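Long-range contacts in autophagy-related protein 9 (PDB 7D0I), which scrambles phospholipids between the two membrane leaflets as a homotrimer and supplies membrane for the growing autophagosome: residues L183-Q188 and I339-R345; V190-Y194 and M297-W302; R206-I210 and L268-Y272. The protein carries 1 engineered substitution. All blocks are in the same frame, centred on the assembly; numbering follows the deposited sequence.

Contact 1: residues L183-Q188 and I339-R345; sequences LDSFLQ and IANRIMR
Asp184 holds two arginines, Arg342 and Arg345, one on each carboxylate oxygen, and it meets them in very different orientations. OD2 of Asp184 takes the N-H of Arg345 NE at 2.7 Å through its syn lone pair. That bond is nearly straight and lies in the guanidinium plane, and the two flat groups are turned only 18° from each other. OD1 of Asp184 is likewise 2.7 Å from NE of Arg342, but here the planes stand 69° apart, the oxygen approaches obliquely, and the hydrogen bond within this salt bridge is weak. The bend in Arg342 at chi3 (85°) folds its guanidinium back across Leu183, whose CD2 lies over one face, 3.7 Å from NE of Arg342. NH1 of Arg345 lies over the opposite face, so the group is sandwiched between a methyl and a second guanidinium. Sharing one carboxylate in this way would offset the closeness of the two positive groups, and the buried Asp184 is probably kept ionised by them.

The three charged residues form a salt-bridge network where helix 183-195 passes helix 336-343 almost at right angles, the local axes coming within 8.9 Å. Beside the charged cluster the contact is apolar. Leu187 divides its branches: CD1 rests 3.8 Å from CD of Arg342, against the aliphatic stem of that side chain, while CD2 meets CG2 of Ile339 at 4.0 Å. CB of Leu187 faces CG1 of Ile343 at 4.1 Å, and Gln188, extended beyond CG, passes the backbone of Ile343. Leu306 and Leu309 of helix 302-312 pack on this apolar side. On the polar side, NH1 and NH2 of Arg345 also make weak hydrogen bonds to the carbonyls of Val646 and Tyr648, next to and within strand 647-650.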
loop_
_atom_site.group_PDB
_atom_site.type_symbol
_atom_site.label_atom_id
_atom_site.label_comp_id
_atom_site.label_asym_id
_atom_site.label_seq_id
_atom_site.Cartn_x
_atom_site.Cartn_y
_atom_site.Cartn_z
ATOM N N LEU A 183 -26.089 -14.795 33.815
ATOM C CA LEU A 183 -25.520 -13.792 32.921
ATOM C C LEU A 183 -26.023 -13.910 31.491
ATOM O O LEU A 183 -26.148 -12.896 30.796
ATOM C CB LEU A 183 -23.997 -13.892 32.947
ATOM C CG LEU A 183 -23.247 -12.828 32.160
ATOM C CD1 LEU A 183 -23.638 -11.461 32.654
ATOM C CD2 LEU A 183 -21.759 -13.034 32.295
ATOM N N ASP A 184 -26.317 -15.122 31.023
ATOM C CA ASP A 184 -26.726 -15.282 29.632
ATOM C C ASP A 184 -28.045 -14.578 29.359
ATOM O O ASP A 184 -28.156 -13.795 28.413
ATOM C CB ASP A 184 -26.827 -16.760 29.273
ATOM C CG ASP A 184 -25.500 -17.342 28.852
ATOM O OD1 ASP A 184 -24.475 -16.645 28.993
ATOM O OD2 ASP A 184 -25.480 -18.493 28.372
ATOM N N SER A 185 -29.062 -14.846 30.177
ATOM C CA SER A 185 -30.351 -14.206 29.953
ATOM C C SER A 185 -30.283 -12.710 30.209
ATOM O O SER A 185 -30.976 -11.939 29.541
ATOM C CB SER A 185 -31.423 -14.842 30.830
ATOM O OG SER A 185 -31.249 -14.466 32.181
ATOM N N PHE A 186 -29.444 -12.274 31.149
ATOM C CA PHE A 186 -29.281 -10.842 31.363
ATOM C C PHE A 186 -28.697 -10.166 30.131
ATOM O O PHE A 186 -29.165 -9.101 29.719
ATOM C CB PHE A 186 -28.400 -10.585 32.582
ATOM C CG PHE A 186 -28.016 -9.150 32.751
ATOM C CD1 PHE A 186 -28.929 -8.231 33.222
ATOM C CD2 PHE A 186 -26.742 -8.721 32.437
ATOM C CE1 PHE A 186 -28.580 -6.913 33.373
ATOM C CE2 PHE A 186 -26.389 -7.403 32.588
ATOM C CZ PHE A 186 -27.307 -6.498 33.057
ATOM N N LEU A 187 -27.669 -10.766 29.534
ATOM C CA LEU A 187 -27.084 -10.193 28.326
ATOM C C LEU A 187 -28.066 -10.235 27.165
ATOM O O LEU A 187 -28.114 -9.306 26.355
ATOM C CB LEU A 187 -25.803 -10.929 27.964
ATOM C CG LEU A 187 -24.570 -10.598 28.790
ATOM C CD1 LEU A 187 -23.431 -11.474 28.356
ATOM C CD2 LEU A 187 -24.217 -9.151 28.603
ATOM N N GLN A 188 -28.860 -11.300 27.068
ATOM C CA GLN A 188 -29.865 -11.355 26.015
ATOM C C GLN A 188 -30.910 -10.268 26.198
ATOM O O GLN A 188 -31.399 -9.702 25.219
ATOM C CB GLN A 188 -30.533 -12.724 25.979
ATOM C CG GLN A 188 -29.613 -13.853 25.600
ATOM C CD GLN A 188 -30.343 -15.160 25.469
ATOM O OE1 GLN A 188 -31.549 -15.187 25.250
ATOM N NE2 GLN A 188 -29.618 -16.261 25.607
ATOM N N ILE A 339 -19.520 -11.792 24.832
ATOM C CA ILE A 339 -20.921 -11.417 24.945
ATOM C C ILE A 339 -21.704 -11.910 23.739
ATOM O O ILE A 339 -22.862 -12.318 23.864
ATOM C CB ILE A 339 -21.037 -9.900 25.134
ATOM C CG1 ILE A 339 -20.459 -9.518 26.489
ATOM C CG2 ILE A 339 -22.472 -9.468 25.056
ATOM C CD1 ILE A 339 -20.281 -8.053 26.678
ATOM N N ALA A 340 -21.084 -11.910 22.561
ATOM C CA ALA A 340 -21.741 -12.491 21.398
ATOM C C ALA A 340 -21.950 -13.987 21.572
ATOM O O ALA A 340 -22.988 -14.522 21.174
ATOM C CB ALA A 340 -20.929 -12.208 20.141
ATOM N N ASN A 341 -20.976 -14.689 22.153
ATOM C CA ASN A 341 -21.143 -16.122 22.378
ATOM C C ASN A 341 -22.196 -16.413 23.427
ATOM O O ASN A 341 -22.802 -17.487 23.405
ATOM C CB ASN A 341 -19.825 -16.758 22.800
ATOM C CG ASN A 341 -18.929 -17.054 21.643
ATOM O OD1 ASN A 341 -18.766 -18.203 21.246
ATOM N ND2 ASN A 341 -18.342 -16.017 21.079
ATOM N N ARG A 342 -22.415 -15.497 24.362
ATOM C CA ARG A 342 -23.425 -15.732 25.385
ATOM C C ARG A 342 -24.819 -15.341 24.920
ATOM O O ARG A 342 -25.798 -15.959 25.342
ATOM C CB ARG A 342 -23.071 -14.977 26.663
ATOM C CG ARG A 342 -21.715 -15.327 27.229
ATOM C CD ARG A 342 -21.514 -14.735 28.598
ATOM N NE ARG A 342 -22.077 -15.590 29.633
ATOM C CZ ARG A 342 -21.360 -16.406 30.395
ATOM N NH1 ARG A 342 -20.046 -16.467 30.246
ATOM N NH2 ARG A 342 -21.956 -17.155 31.309
ATOM N N ILE A 343 -24.936 -14.329 24.063
ATOM C CA ILE A 343 -26.243 -13.968 23.523
ATOM C C ILE A 343 -26.701 -15.001 22.509
ATOM O O ILE A 343 -27.868 -15.406 22.491
ATOM C CB ILE A 343 -26.199 -12.563 22.903
ATOM C CG1 ILE A 343 -25.883 -11.517 23.957
ATOM C CG2 ILE A 343 -27.510 -12.239 22.253
ATOM C CD1 ILE A 343 -25.643 -10.165 23.383
ATOM N N MET A 344 -25.794 -15.450 21.648
ATOM C CA MET A 344 -26.120 -16.368 20.572
ATOM C C MET A 344 -25.759 -17.807 20.903
ATOM O O MET A 344 -25.376 -18.560 20.009
ATOM C CB MET A 344 -25.415 -15.942 19.291
ATOM C CG MET A 344 -25.903 -14.655 18.715
ATOM S SD MET A 344 -25.377 -14.487 17.025
ATOM C CE MET A 344 -26.115 -15.938 16.306
ATOM N N ARG A 345 -25.870 -18.209 22.163
ATOM C CA ARG A 345 -25.405 -19.541 22.530
ATOM C C ARG A 345 -26.292 -20.617 21.930
ATOM O O ARG A 345 -25.797 -21.670 21.522
ATOM C CB ARG A 345 -25.335 -19.686 24.047
ATOM C CG ARG A 345 -24.622 -20.944 24.483
ATOM C CD ARG A 345 -24.742 -21.214 25.963
ATOM N NE ARG A 345 -24.078 -20.206 26.777
ATOM C CZ ARG A 345 -22.762 -20.082 26.887
ATOM N NH1 ARG A 345 -22.244 -19.141 27.652
ATOM N NH2 ARG A 345 -21.964 -20.892 26.217
#

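Contact 2: residues V190-Y194 and M297-W302; sequences VYTYY and MPTVSW
Tyr194 and Met297 make the nearest backbone approach, 7.3 Å between CA atoms, where the last turns of helix 183-195 face an irregular loop that leads into helix 302-312. Trp302, which opens helix 302-312, offers the largest surface of segment 297-302. Tyr191 drives its CD1 edge onto one face of that indole in a T-shaped arrangement, planes 89° apart and six-membered centroids 5.1 Å from each other. With its CG anti to the backbone N (chi1 -180°), Tyr191 brings this edge over the indole face, and its hydroxyl goes on to a hydrogen bond with His473 ND1. Tyr194 meets the same indole obliquely, CD2 lying 3.5 Å from CE3 of Trp302, the planes 41° apart. Together the three rings form an aromatic cluster, and Val190 CG1 touches the indole edge at CH2. At its far end Tyr194 OH gives a weak hydrogen bond of 3.3 Å to the carbonyl O of Val300, which lies near the plane of the phenol ring. The methyl CE of Met297 fills in beside Tyr193, 4.0 Å from its CE2. Behind the loop, Val300 and Thr299 also touch the second subunit. The contact is thus overwhelmingly aromatic and apolar: ring packing probably fixes the path of the loop, and the single weak phenol bond to Val300 O probably adds little.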
loop_
_atom_site.group_PDB
_atom_site.type_symbol
_atom_site.label_atom_id
_atom_site.label_comp_id
_atom_site.label_asym_id
_atom_site.label_seq_id
_atom_site.Cartn_x
_atom_site.Cartn_y
_atom_site.Cartn_z
ATOM N N VAL A 190 -30.388 -7.320 27.767
ATOM C CA VAL A 190 -29.697 -6.098 27.373
ATOM C C VAL A 190 -29.737 -5.935 25.863
ATOM O O VAL A 190 -30.041 -4.853 25.346
ATOM C CB VAL A 190 -28.251 -6.110 27.902
ATOM C CG1 VAL A 190 -27.433 -5.061 27.210
ATOM C CG2 VAL A 190 -28.234 -5.874 29.381
ATOM N N TYR A 191 -29.471 -7.016 25.132
ATOM C CA TYR A 191 -29.426 -6.922 23.680
ATOM C C TYR A 191 -30.803 -6.667 23.088
ATOM O O TYR A 191 -30.937 -5.870 22.158
ATOM C CB TYR A 191 -28.821 -8.179 23.081
ATOM C CG TYR A 191 -28.756 -8.122 21.587
ATOM C CD1 TYR A 191 -27.839 -7.321 20.953
ATOM C CD2 TYR A 191 -29.626 -8.854 20.811
ATOM C CE1 TYR A 191 -27.785 -7.252 19.598
ATOM C CE2 TYR A 191 -29.576 -8.790 19.453
ATOM C CZ TYR A 191 -28.654 -7.985 18.856
ATOM O OH TYR A 191 -28.596 -7.913 17.498
ATOM N N THR A 192 -31.838 -7.330 23.595
ATOM C CA THR A 192 -33.162 -7.099 23.035
ATOM C C THR A 192 -33.748 -5.771 23.471
ATOM O O THR A 192 -34.665 -5.270 22.817
ATOM C CB THR A 192 -34.118 -8.217 23.408
ATOM O OG1 THR A 192 -34.321 -8.222 24.820
ATOM C CG2 THR A 192 -33.558 -9.539 22.977
ATOM N N TYR A 193 -33.256 -5.184 24.555
ATOM C CA TYR A 193 -33.627 -3.813 24.857
ATOM C C TYR A 193 -32.903 -2.843 23.946
ATOM O O TYR A 193 -33.444 -1.790 23.614
ATOM C CB TYR A 193 -33.325 -3.487 26.315
ATOM C CG TYR A 193 -33.833 -2.139 26.746
ATOM C CD1 TYR A 193 -35.121 -1.985 27.217
ATOM C CD2 TYR A 193 -33.027 -1.022 26.679
ATOM C CE1 TYR A 193 -35.591 -0.760 27.604
ATOM C CE2 TYR A 193 -33.486 0.205 27.062
ATOM C CZ TYR A 193 -34.769 0.332 27.525
ATOM O OH TYR A 193 -35.233 1.562 27.912
ATOM N N TYR A 194 -31.682 -3.176 23.537
ATOM C CA TYR A 194 -30.996 -2.347 22.554
ATOM C C TYR A 194 -31.698 -2.393 21.204
ATOM O O TYR A 194 -32.009 -1.351 20.623
ATOM C CB TYR A 194 -29.549 -2.789 22.408
ATOM C CG TYR A 194 -28.918 -2.252 21.162
ATOM C CD1 TYR A 194 -28.724 -0.899 20.999
ATOM C CD2 TYR A 194 -28.524 -3.096 20.146
ATOM C CE1 TYR A 194 -28.161 -0.404 19.865
ATOM C CE2 TYR A 194 -27.957 -2.608 19.008
ATOM C CZ TYR A 194 -27.777 -1.261 18.873
ATOM O OH TYR A 194 -27.206 -0.758 17.736
ATOM N N MET A 297 -31.295 6.335 22.464
ATOM C CA MET A 297 -31.588 4.927 22.203
ATOM C C MET A 297 -31.775 4.627 20.723
ATOM O O MET A 297 -31.136 3.686 20.226
ATOM C CB MET A 297 -32.799 4.479 23.027
ATOM C CG MET A 297 -32.495 4.251 24.493
ATOM S SD MET A 297 -31.042 3.219 24.753
ATOM C CE MET A 297 -31.531 1.713 23.926
ATOM N N PRO A 298 -32.606 5.351 19.966
ATOM C CA PRO A 298 -32.825 4.960 18.568
ATOM C C PRO A 298 -31.600 5.089 17.686
ATOM O O PRO A 298 -31.638 4.613 16.545
ATOM C CB PRO A 298 -33.931 5.915 18.108
ATOM C CG PRO A 298 -34.579 6.361 19.342
ATOM C CD PRO A 298 -33.487 6.464 20.341
ATOM N N THR A 299 -30.515 5.699 18.162
ATOM C CA THR A 299 -29.363 5.958 17.312
ATOM C C THR A 299 -28.039 5.454 17.862
ATOM O O THR A 299 -27.051 5.473 17.124
ATOM C CB THR A 299 -29.235 7.461 17.026
ATOM O OG1 THR A 299 -29.466 8.203 18.228
ATOM C CG2 THR A 299 -30.238 7.892 15.968
ATOM N N VAL A 300 -27.978 5.005 19.114
ATOM C CA VAL A 300 -26.723 4.499 19.649
ATOM C C VAL A 300 -26.394 3.168 18.986
ATOM O O VAL A 300 -27.283 2.419 18.563
ATOM C CB VAL A 300 -26.800 4.370 21.182
ATOM C CG1 VAL A 300 -27.820 3.335 21.580
ATOM C CG2 VAL A 300 -25.447 4.051 21.774
ATOM N N SER A 301 -25.106 2.880 18.866
ATOM C CA SER A 301 -24.647 1.647 18.254
ATOM C C SER A 301 -24.428 0.573 19.310
ATOM O O SER A 301 -24.448 0.831 20.512
ATOM C CB SER A 301 -23.361 1.891 17.474
ATOM O OG SER A 301 -22.374 2.462 18.311
ATOM N N TRP A 302 -24.214 -0.658 18.848
ATOM C CA TRP A 302 -23.941 -1.742 19.781
ATOM C C TRP A 302 -22.520 -1.682 20.306
ATOM O O TRP A 302 -22.263 -2.117 21.429
ATOM C CB TRP A 302 -24.195 -3.090 19.119
ATOM C CG TRP A 302 -23.922 -4.254 20.005
ATOM C CD1 TRP A 302 -22.959 -5.194 19.838
ATOM C CD2 TRP A 302 -24.620 -4.603 21.202
ATOM N NE1 TRP A 302 -23.010 -6.109 20.853
ATOM C CE2 TRP A 302 -24.024 -5.766 21.703
ATOM C CE3 TRP A 302 -25.689 -4.044 21.896
ATOM C CZ2 TRP A 302 -24.462 -6.377 22.861
ATOM C CZ3 TRP A 302 -26.118 -4.654 23.043
ATOM C CH2 TRP A 302 -25.509 -5.805 23.515
#

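Contact 3: residues R206-I210 and L268-Y272; sequences RLFQI and LWIYY. With LMN (Lauryl Maltose Neopentyl Glycol), chain H.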
loop_
_atom_site.group_PDB
_atom_site.type_symbol
_atom_site.label_atom_id
_atom_site.label_comp_id
_atom_site.label_asym_id
_atom_site.label_seq_id
_atom_site.Cartn_x
_atom_site.Cartn_y
_atom_site.Cartn_z
ATOM N N ARG A 206 -45.315 -3.216 20.675
ATOM C CA ARG A 206 -46.195 -4.250 21.206
ATOM C C ARG A 206 -47.648 -3.795 21.195
ATOM O O ARG A 206 -48.558 -4.578 20.877
ATOM C CB ARG A 206 -45.762 -4.625 22.616
ATOM C CG ARG A 206 -44.376 -5.219 22.690
ATOM C CD ARG A 206 -44.054 -5.646 24.102
ATOM N NE ARG A 206 -42.786 -6.355 24.170
ATOM C CZ ARG A 206 -42.287 -6.873 25.282
ATOM N NH1 ARG A 206 -42.951 -6.760 26.420
ATOM N NH2 ARG A 206 -41.125 -7.504 25.256
ATOM N N LEU A 207 -47.889 -2.528 21.539
ATOM C CA LEU A 207 -49.244 -1.996 21.538
ATOM C C LEU A 207 -49.844 -2.033 20.143
ATOM O O LEU A 207 -50.970 -2.499 19.954
ATOM C CB LEU A 207 -49.238 -0.575 22.086
ATOM C CG LEU A 207 -50.541 0.209 21.969
ATOM C CD1 LEU A 207 -51.665 -0.521 22.674
ATOM C CD2 LEU A 207 -50.349 1.593 22.551
ATOM N N PHE A 208 -49.111 -1.544 19.147
ATOM C CA PHE A 208 -49.659 -1.582 17.799
ATOM C C PHE A 208 -49.766 -2.999 17.264
ATOM O O PHE A 208 -50.605 -3.255 16.401
ATOM C CB PHE A 208 -48.831 -0.719 16.858
ATOM C CG PHE A 208 -49.128 0.739 16.976
ATOM C CD1 PHE A 208 -50.273 1.267 16.426
ATOM C CD2 PHE A 208 -48.267 1.581 17.644
ATOM C CE1 PHE A 208 -50.549 2.603 16.537
ATOM C CE2 PHE A 208 -48.540 2.917 17.756
ATOM C CZ PHE A 208 -49.681 3.429 17.202
ATOM N N GLN A 209 -48.978 -3.935 17.787
ATOM C CA GLN A 209 -49.112 -5.327 17.377
ATOM C C GLN A 209 -50.426 -5.918 17.868
ATOM O O GLN A 209 -51.177 -6.531 17.094
ATOM C CB GLN A 209 -47.924 -6.122 17.904
ATOM C CG GLN A 209 -47.901 -7.581 17.535
ATOM C CD GLN A 209 -46.762 -8.301 18.218
ATOM O OE1 GLN A 209 -46.977 -9.155 19.074
ATOM N NE2 GLN A 209 -45.537 -7.946 17.853
ATOM N N ILE A 210 -50.731 -5.736 19.155
ATOM C CA ILE A 210 -52.012 -6.239 19.646
ATOM C C ILE A 210 -53.164 -5.464 19.028
ATOM O O ILE A 210 -54.241 -6.025 18.802
ATOM C CB ILE A 210 -52.085 -6.221 21.182
ATOM C CG1 ILE A 210 -51.779 -4.833 21.728
ATOM C CG2 ILE A 210 -51.144 -7.245 21.768
ATOM C CD1 ILE A 210 -51.642 -4.792 23.223
ATOM N N LEU A 268 -52.109 -12.710 24.905
ATOM C CA LEU A 268 -51.024 -11.854 24.435
ATOM C C LEU A 268 -50.952 -10.563 25.244
ATOM O O LEU A 268 -49.872 -10.144 25.690
ATOM C CB LEU A 268 -51.219 -11.555 22.951
ATOM C CG LEU A 268 -50.073 -10.917 22.174
ATOM C CD1 LEU A 268 -48.801 -11.708 22.387
ATOM C CD2 LEU A 268 -50.420 -10.847 20.694
ATOM N N TRP A 269 -52.105 -9.922 25.446
ATOM C CA TRP A 269 -52.157 -8.688 26.226
ATOM C C TRP A 269 -51.632 -8.909 27.639
ATOM O O TRP A 269 -50.838 -8.109 28.155
ATOM C CB TRP A 269 -53.596 -8.171 26.268
ATOM C CG TRP A 269 -53.712 -6.690 26.381
ATOM C CD1 TRP A 269 -54.060 -5.824 25.393
ATOM C CD2 TRP A 269 -53.483 -5.894 27.550
ATOM N NE1 TRP A 269 -54.061 -4.534 25.868
ATOM C CE2 TRP A 269 -53.710 -4.552 27.192
ATOM C CE3 TRP A 269 -53.111 -6.186 28.865
ATOM C CZ2 TRP A 269 -53.576 -3.505 28.097
ATOM C CZ3 TRP A 269 -52.976 -5.145 29.763
ATOM C CH2 TRP A 269 -53.209 -3.820 29.375
ATOM N N ILE A 270 -52.074 -9.989 28.281
ATOM C CA ILE A 270 -51.674 -10.261 29.657
ATOM C C ILE A 270 -50.176 -10.512 29.732
ATOM O O ILE A 270 -49.506 -10.060 30.667
ATOM C CB ILE A 270 -52.482 -11.442 30.225
ATOM C CG1 ILE A 270 -53.914 -11.005 30.533
ATOM C CG2 ILE A 270 -51.818 -12.002 31.469
ATOM C CD1 ILE A 270 -54.756 -12.083 31.177
ATOM N N TYR A 271 -49.620 -11.213 28.741
ATOM C CA TYR A 271 -48.178 -11.428 28.744
ATOM C C TYR A 271 -47.420 -10.113 28.620
ATOM O O TYR A 271 -46.423 -9.896 29.319
ATOM C CB TYR A 271 -47.761 -12.370 27.623
ATOM C CG TYR A 271 -46.282 -12.270 27.358
ATOM C CD1 TYR A 271 -45.364 -12.789 28.254
ATOM C CD2 TYR A 271 -45.803 -11.615 26.236
ATOM C CE1 TYR A 271 -44.007 -12.679 28.028
ATOM C CE2 TYR A 271 -44.451 -11.504 25.999
ATOM C CZ TYR A 271 -43.557 -12.035 26.895
ATOM O OH TYR A 271 -42.209 -11.921 26.656
ATOM N N TYR A 272 -47.855 -9.234 27.714
ATOM C CA TYR A 272 -47.167 -7.955 27.561
ATOM C C TYR A 272 -47.215 -7.150 28.858
ATOM O O TYR A 272 -46.201 -6.582 29.301
ATOM C CB TYR A 272 -47.782 -7.165 26.408
ATOM C CG TYR A 272 -47.420 -7.686 25.036
ATOM C CD1 TYR A 272 -46.313 -8.494 24.850
ATOM C CD2 TYR A 272 -48.180 -7.360 23.926
ATOM C CE1 TYR A 272 -45.976 -8.965 23.599
ATOM C CE2 TYR A 272 -47.850 -7.828 22.673
ATOM C CZ TYR A 272 -46.748 -8.630 22.515
ATOM O OH TYR A 272 -46.417 -9.100 21.266
HETATM C C1 LMN H . -43.782 -13.534 14.498
HETATM O O1 LMN H . -43.852 -13.098 15.730
HETATM C C2 LMN H . -42.913 -12.588 13.634
HETATM O O2 LMN H . -41.554 -12.743 14.039
HETATM C C3 LMN H . -42.995 -12.840 12.156
HETATM O O3 LMN H . -42.458 -11.639 11.500
HETATM C C4 LMN H . -44.345 -13.102 11.622
HETATM O O4 LMN H . -44.225 -13.739 10.272
HETATM C C5 LMN H . -45.134 -14.024 12.479
HETATM O O5 LMN H . -45.193 -13.549 13.873
HETATM C C6 LMN H . -46.565 -14.146 11.956
HETATM O O6 LMN H . -47.314 -14.933 12.858
HETATM C CAA LMN H . -55.494 -14.923 17.284
HETATM C CAB LMN H . -48.305 -17.073 27.462
HETATM O OAI LMN H . -46.295 -9.746 7.191
HETATM O OAJ LMN H . -36.824 -6.765 19.011
HETATM O OAL LMN H . -43.920 -9.287 14.210
HETATM O OAN LMN H . -39.685 -8.374 18.447
HETATM O OAP LMN H . -42.248 -8.970 19.141
HETATM O OAQ LMN H . -44.291 -11.008 5.528
HETATM O OAR LMN H . -37.407 -3.502 16.518
HETATM O OAS LMN H . -41.849 -11.531 6.787
HETATM O OAT LMN H . -38.829 -3.769 14.129
HETATM O OAU LMN H . -42.341 -14.037 8.540
HETATM O OAV LMN H . -41.068 -5.841 14.684
HETATM C CAW LMN H . -54.242 -14.331 16.599
HETATM C CAX LMN H . -47.565 -16.684 26.164
HETATM C CAY LMN H . -53.403 -15.483 15.987
HETATM C CAZ LMN H . -48.358 -15.567 25.440
HETATM C CBA LMN H . -51.960 -15.008 15.658
HETATM C CBB LMN H . -47.630 -15.185 24.121
HETATM C CBC LMN H . -51.637 -13.661 16.373
HETATM C CBD LMN H . -46.258 -14.533 24.456
HETATM C CBE LMN H . -50.545 -12.897 15.568
HETATM C CBF LMN H . -45.940 -13.450 23.381
HETATM C CBG LMN H . -49.389 -13.876 15.204
HETATM C CBH LMN H . -44.957 -14.026 22.317
HETATM C CBI LMN H . -48.406 -13.964 16.416
HETATM C CBJ LMN H . -45.676 -14.042 20.929
HETATM C CBK LMN H . -47.752 -12.558 16.654
HETATM C CBL LMN H . -44.605 -13.889 19.790
HETATM C CBM LMN H . -46.460 -10.944 7.912
HETATM C CBN LMN H . -36.850 -6.430 17.640
HETATM C CBP LMN H . -42.889 -8.523 14.794
HETATM C CBQ LMN H . -46.897 -12.600 17.971
HETATM C CBR LMN H . -44.689 -13.906 18.214
HETATM C CBS LMN H . -45.125 -12.522 16.067
HETATM C CBT LMN H . -44.666 -11.288 18.294
HETATM O OBV LMN H . -43.263 -11.505 18.522
HETATM O OBX LMN H . -43.103 -10.009 16.694
HETATM O OBY LMN H . -45.397 -13.080 8.346
HETATM O OBZ LMN H . -39.207 -6.648 17.107
HETATM O OCB LMN H . -40.038 -8.230 15.477
HETATM C CCC LMN H . -45.565 -12.007 7.337
HETATM C CCD LMN H . -38.111 -5.676 17.324
HETATM C CCF LMN H . -42.134 -9.376 15.767
HETATM C CCH LMN H . -40.462 -9.294 17.600
HETATM C CCJ LMN H . -42.386 -10.841 17.657
HETATM C CCL LMN H . -41.458 -9.968 18.478
HETATM C CCM LMN H . -45.346 -12.582 17.645
HETATM C CCN LMN H . -44.232 -11.363 6.924
HETATM C CCO LMN H . -37.872 -4.796 16.093
HETATM C CCQ LMN H . -41.065 -8.541 16.487
HETATM C CCR LMN H . -44.284 -12.782 9.274
HETATM C CCS LMN H . -39.244 -7.099 15.695
HETATM C CCT LMN H . -43.069 -12.261 7.136
HETATM C CCU LMN H . -39.108 -4.639 15.275
HETATM C CCV LMN H . -42.938 -12.727 8.540
HETATM C CCW LMN H . -39.634 -5.936 14.772
#
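Arg206 and Ile210 close on the ring of Tyr272 from different directions, making the tight part of the contact. The aliphatic stem of Arg206 lies over one face: CB stands 3.9 Å from the Tyr272 ring centroid in a CH-pi contact, and CD is 3.7 Å from CD1 of Tyr272. Extended from CG to NE (chi2 -176°), the arginine runs across the ring face from the CE2 side to the CD1 side and delivers NH1 to a salt bridge with Asp275. Ile210 comes to the ring edge instead, with CG2 3.5 Å from CE2 of Tyr272, and the same methyl reaches Leu268 CD2. An alanine at Arg206 lacks the CG and CD methylenes, which is likely to leave much of the Tyr272 face uncovered and Asp275 without this partner.

The margins are looser. Trp269 lies on the surface, probably facing lipid, and Ile210 CD1 meets its CD1 and NE1 obliquely. On another side a lauryl maltose neopentyl glycol molecule lies against the contact, its alkyl chain passing over one face of Tyr271, with CBF 3.5 Å from Leu268 CD1. Gln209 OE1 comes near CBT, a methylene next to the detergent's branch carbon.

The two segments belong to the membrane helices 198-223 and 253-289, which run antiparallel here at 171°. Helices 427-447 and 603-624 contribute Tyr432 and Leu607 to the detergent pocket, and Phe208 packs against Tyr504 of the second subunit.

From the N terminus, helix 183-195 supplies the first segment of contacts 1 and 2, and helix 198-223, which follows it, opens contact 3. The partners return in reverse order: 268-272, then 297-302, then 339-345. The three loops therefore nest without crossing, contact 3 innermost and contact 1 outermost. Contacts 1 and 2 merge into one core, probably on the cytoplasmic side, since Ile343 CD1 packs against both Tyr191 CB and Trp302 CZ2. Contact 3 stands apart, its centre about 21 Å from that of contact 2, and pairs two membrane helices. Helix 253-289 runs on from contact 3 toward segment 297-302, and helix 302-312 follows inside the loop that contact 1 closes.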